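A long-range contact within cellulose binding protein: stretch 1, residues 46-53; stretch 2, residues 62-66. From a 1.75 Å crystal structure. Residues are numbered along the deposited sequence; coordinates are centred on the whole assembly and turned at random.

Stretch 1, residues 46-53: AACGTFLD
Stretch 2, residues 62-66: RVQVA

Residues 62-66 form an extended strand that runs antiparallel to strand 51-53, with 148° between their N-to-C directions and a closest axial approach of 4.6 Å. The register is Asp53 with Arg62 and Phe51 with Gln64 as non-hydrogen-bonded pairs, flanking the hydrogen-bonded pair Leu52 with Val63 (CA-CA 5.3 Å). Together the stretches bury 575 Å².

Arg62 (phi/psi -100/131) shares one sheet face with Asp53, Phe51 and Gln64. Its side chain, t, t, m with chi4 -174°, brings the guanidinium edge-on to the carboxylate of Asp53 (chi1 -86°, chi2 -16°). NE donates to Asp53 OD1 at 2.9 Å and NH2 to Asp53 OD2 at 2.9 Å, with N-H...O angles of 176° and 166°: a two-pronged salt bridge that suits an exposed arginine. Beneath it, the backbone makes a CA-H...O contact, Arg62 CA to Leu52 O, at 3.3 Å.

Val63 (-128/145) supplies the reciprocal backbone pair: Val63 N to Leu52 O and Leu52 N to Val63 O, each 2.9 Å. Val63 O also lies 3.2 Å from Phe51 CA. Its m side chain turns to the buried face shared with Leu52 (chi1 m, chi2 t), where Leu52 CB meets Val63 CG2 at 3.9 Å; branched aliphatic groups fit this apolar setting.

Gln64 (-87/130) extends fully, chi1 and chi2 both t, chi3 -170°. Phe51 (chi1 m, chi2 -102°) lays its ring alongside, with Gln64 CG over one face and Phe51 CE1 3.7 Å from Gln64 CB. Gln64 CA sits 4.2 Å from the ring centroid, 30° off the normal, an off-centre CH-pi contact. The amide end reaches farther: one water donates to both Gln64 OE1 (2.9 Å) and Gly49 O (2.8 Å).

Val65 (-71/117, chi1 t) has the largest covered area, 108 Å², and its CA-CB bond points toward stretch 1. Val65 N donates to Thr50 O at 2.8 Å and 172°, while Gly49 N donates to Val65 O at 3.3 Å and 168°. Val65 CG1 lies 4.1 Å from Ala47 CB; Val65 CG2 lies 3.9 Å from Leu52 CG. The facing loop is a type II turn, Ala47 to Thr50, closed by Thr50 N to Ala47 O (3.1 Å) and reinforced by Thr50 OG1 (chi1 p) to Ala47 O (2.7 Å). Gly49, at 89/-15, suits the turn because a CB would jam against the preceding carbonyl.

The CA-CB bond of Ala66 (-130/-8) points away from stretch 1, and no atom of Ala66 comes within 4.5 Å of that stretch.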

ATOM      1  N   ALA A  46       0.204  -1.029   7.757  1.00 15.36           N
ATOM      2  CA  ALA A  46      -1.089  -0.370   7.577  1.00 15.64           C
ATOM      3  C   ALA A  46      -0.962   0.877   6.698  1.00 15.38           C
ATOM      4  O   ALA A  46      -1.933   1.324   6.092  1.00 15.53           O
ATOM      5  CB  ALA A  46      -1.693  -0.014   8.925  1.00 15.64           C
ATOM      6  N   ALA A  47       0.243   1.431   6.628  1.00 14.56           N
ATOM      7  CA  ALA A  47       0.491   2.608   5.800  1.00 14.71           C
ATOM      8  C   ALA A  47       0.685   2.236   4.331  1.00 14.33           C
ATOM      9  O   ALA A  47       0.648   3.100   3.457  1.00 14.53           O
ATOM     10  CB  ALA A  47       1.703   3.364   6.311  1.00 14.08           C
ATOM     11  N   CYS A  48       0.898   0.954   4.057  1.00 14.77           N
ATOM     12  CA  CYS A  48       1.135   0.511   2.688  1.00 15.16           C
ATOM     13  C   CYS A  48       0.005   0.943   1.764  1.00 16.11           C
ATOM     14  O   CYS A  48      -1.172   0.825   2.107  1.00 16.36           O
ATOM     15  CB  CYS A  48       1.298  -1.005   2.637  1.00 16.54           C
ATOM     16  SG  CYS A  48       2.808  -1.570   3.425  1.00 22.16           S
ATOM     17  N   GLY A  49       0.377   1.462   0.599  1.00 17.39           N
ATOM     18  CA  GLY A  49      -0.584   1.850  -0.417  1.00 19.00           C
ATOM     19  C   GLY A  49      -1.068   3.282  -0.290  1.00 19.53           C
ATOM     20  O   GLY A  49      -1.669   3.818  -1.222  1.00 21.79           O
ATOM     21  N   THR A  50      -0.822   3.904   0.859  1.00 17.15           N
ATOM     22  CA  THR A  50      -1.220   5.292   1.055  1.00 16.85           C
ATOM     23  C   THR A  50      -0.225   6.223   0.376  1.00 16.30           C
ATOM     24  O   THR A  50       0.848   5.801  -0.053  1.00 15.99           O
ATOM     25  CB  THR A  50      -1.330   5.671   2.549  1.00 17.29           C
ATOM     26  OG1 THR A  50      -0.031   5.661   3.156  1.00 17.02           O
ATOM     27  CG2 THR A  50      -2.259   4.716   3.284  1.00 18.24           C
ATOM     28  N   PHE A  51      -0.591   7.493   0.282  1.00 15.69           N
ATOM     29  CA  PHE A  51       0.229   8.468  -0.418  1.00 17.11           C
ATOM     30  C   PHE A  51       0.553   9.653   0.474  1.00 16.33           C
ATOM     31  O   PHE A  51      -0.275  10.089   1.273  1.00 17.13           O
ATOM     32  CB  PHE A  51      -0.491   8.948  -1.679  1.00 19.05           C
ATOM     33  CG  PHE A  51      -0.567   7.910  -2.764  1.00 20.08           C
ATOM     34  CD1 PHE A  51       0.287   7.959  -3.851  1.00 21.32           C
ATOM     35  CD2 PHE A  51      -1.486   6.879  -2.690  1.00 21.65           C
ATOM     36  CE1 PHE A  51       0.222   7.004  -4.847  1.00 22.64           C
ATOM     37  CE2 PHE A  51      -1.557   5.919  -3.684  1.00 23.16           C
ATOM     38  CZ  PHE A  51      -0.700   5.983  -4.764  1.00 23.51           C
ATOM     39  N   LEU A  52       1.775  10.160   0.337  1.00 15.44           N
ATOM     40  CA  LEU A  52       2.198  11.365   1.031  1.00 14.40           C
ATOM     41  C   LEU A  52       2.407  12.480   0.022  1.00 15.00           C
ATOM     42  O   LEU A  52       2.988  12.254  -1.039  1.00 14.35           O
ATOM     43  CB  LEU A  52       3.521  11.134   1.765  1.00 14.63           C
ATOM     44  CG  LEU A  52       3.635   9.927   2.695  1.00 14.98           C
ATOM     45  CD1 LEU A  52       5.044   9.855   3.277  1.00 14.56           C
ATOM     46  CD2 LEU A  52       2.602   9.997   3.796  1.00 15.37           C
ATOM     47  N   ASP A  53       1.930  13.679   0.342  1.00 15.45           N
ATOM     48  CA  ASP A  53       2.338  14.867  -0.394  1.00 17.15           C
ATOM     49  C   ASP A  53       3.479  15.519   0.365  1.00 16.64           C
ATOM     50  O   ASP A  53       3.287  16.048   1.459  1.00 17.27           O
ATOM     51  CB  ASP A  53       1.179  15.850  -0.577  1.00 18.60           C
ATOM     52  CG  ASP A  53       0.346  15.539  -1.799  1.00 20.78           C
ATOM     53  OD1 ASP A  53       0.830  14.775  -2.661  1.00 21.14           O
ATOM     54  OD2 ASP A  53      -0.785  16.058  -1.907  1.00 22.45           O
ATOM     55  N   ARG A  62       4.057  13.939  -4.901  1.00 18.51           N
ATOM     56  CA  ARG A  62       3.265  12.894  -4.270  1.00 18.10           C
ATOM     57  C   ARG A  62       3.983  11.559  -4.400  1.00 17.23           C
ATOM     58  O   ARG A  62       4.428  11.192  -5.487  1.00 18.22           O
ATOM     59  CB  ARG A  62       1.885  12.818  -4.918  1.00 20.02           C
ATOM     60  CG  ARG A  62       0.984  11.735  -4.349  1.00 19.91           C
ATOM     61  CD  ARG A  62      -0.464  11.952  -4.764  1.00 21.71           C
ATOM     62  NE  ARG A  62      -1.005  13.177  -4.185  1.00 21.38           N
ATOM     63  CZ  ARG A  62      -2.273  13.561  -4.278  1.00 21.90           C
ATOM     64  NH1 ARG A  62      -3.156  12.819  -4.931  1.00 22.49           N
ATOM     65  NH2 ARG A  62      -2.658  14.695  -3.712  1.00 22.06           N
ATOM     66  N   VAL A  63       4.104  10.842  -3.287  1.00 15.94           N
ATOM     67  CA  VAL A  63       4.791   9.557  -3.281  1.00 16.49           C
ATOM     68  C   VAL A  63       3.935   8.458  -2.657  1.00 17.14           C
ATOM     69  O   VAL A  63       3.172   8.701  -1.720  1.00 16.57           O
ATOM     70  CB  VAL A  63       6.138   9.637  -2.522  1.00 16.49           C
ATOM     71  CG1 VAL A  63       7.132  10.497  -3.284  1.00 17.53           C
ATOM     72  CG2 VAL A  63       5.932  10.166  -1.110  1.00 15.06           C
ATOM     73  N   GLN A  64       4.062   7.249  -3.194  1.00 17.89           N
ATOM     74  CA  GLN A  64       3.372   6.088  -2.652  1.00 18.70           C
ATOM     75  C   GLN A  64       4.212   5.460  -1.546  1.00 17.24           C
ATOM     76  O   GLN A  64       5.404   5.211  -1.726  1.00 16.78           O
ATOM     77  CB  GLN A  64       3.117   5.054  -3.753  1.00 21.30           C
ATOM     78  CG  GLN A  64       2.482   3.762  -3.253  1.00 23.00           C
ATOM     79  CD  GLN A  64       2.183   2.755  -4.359  1.00 26.75           C
ATOM     80  OE1 GLN A  64       1.507   1.753  -4.125  1.00 28.37           O
ATOM     81  NE2 GLN A  64       2.686   3.009  -5.563  1.00 28.66           N
ATOM     82  N   VAL A  65       3.594   5.216  -0.397  1.00 16.83           N
ATOM     83  CA  VAL A  65       4.279   4.525   0.686  1.00 17.22           C
ATOM     84  C   VAL A  65       4.448   3.066   0.285  1.00 17.60           C
ATOM     85  O   VAL A  65       3.469   2.348   0.091  1.00 18.35           O
ATOM     86  CB  VAL A  65       3.505   4.618   2.009  1.00 17.12           C
ATOM     87  CG1 VAL A  65       4.137   3.709   3.050  1.00 17.26           C
ATOM     88  CG2 VAL A  65       3.469   6.055   2.508  1.00 16.51           C
ATOM     89  N   ALA A  66       5.698   2.634   0.160  1.00 16.99           N
ATOM     90  CA  ALA A  66       5.998   1.338  -0.432  1.00 17.74           C
ATOM     91  C   ALA A  66       6.935   0.491   0.416  1.00 17.77           C
ATOM     92  O   ALA A  66       7.161  -0.677   0.104  1.00 17.85           O
ATOM     93  CB  ALA A  66       6.615   1.545  -1.798  1.00 18.27           C
TER
HETATM   94  O   HOH W   1      -1.194   2.584  -3.723  1.00 32.54           O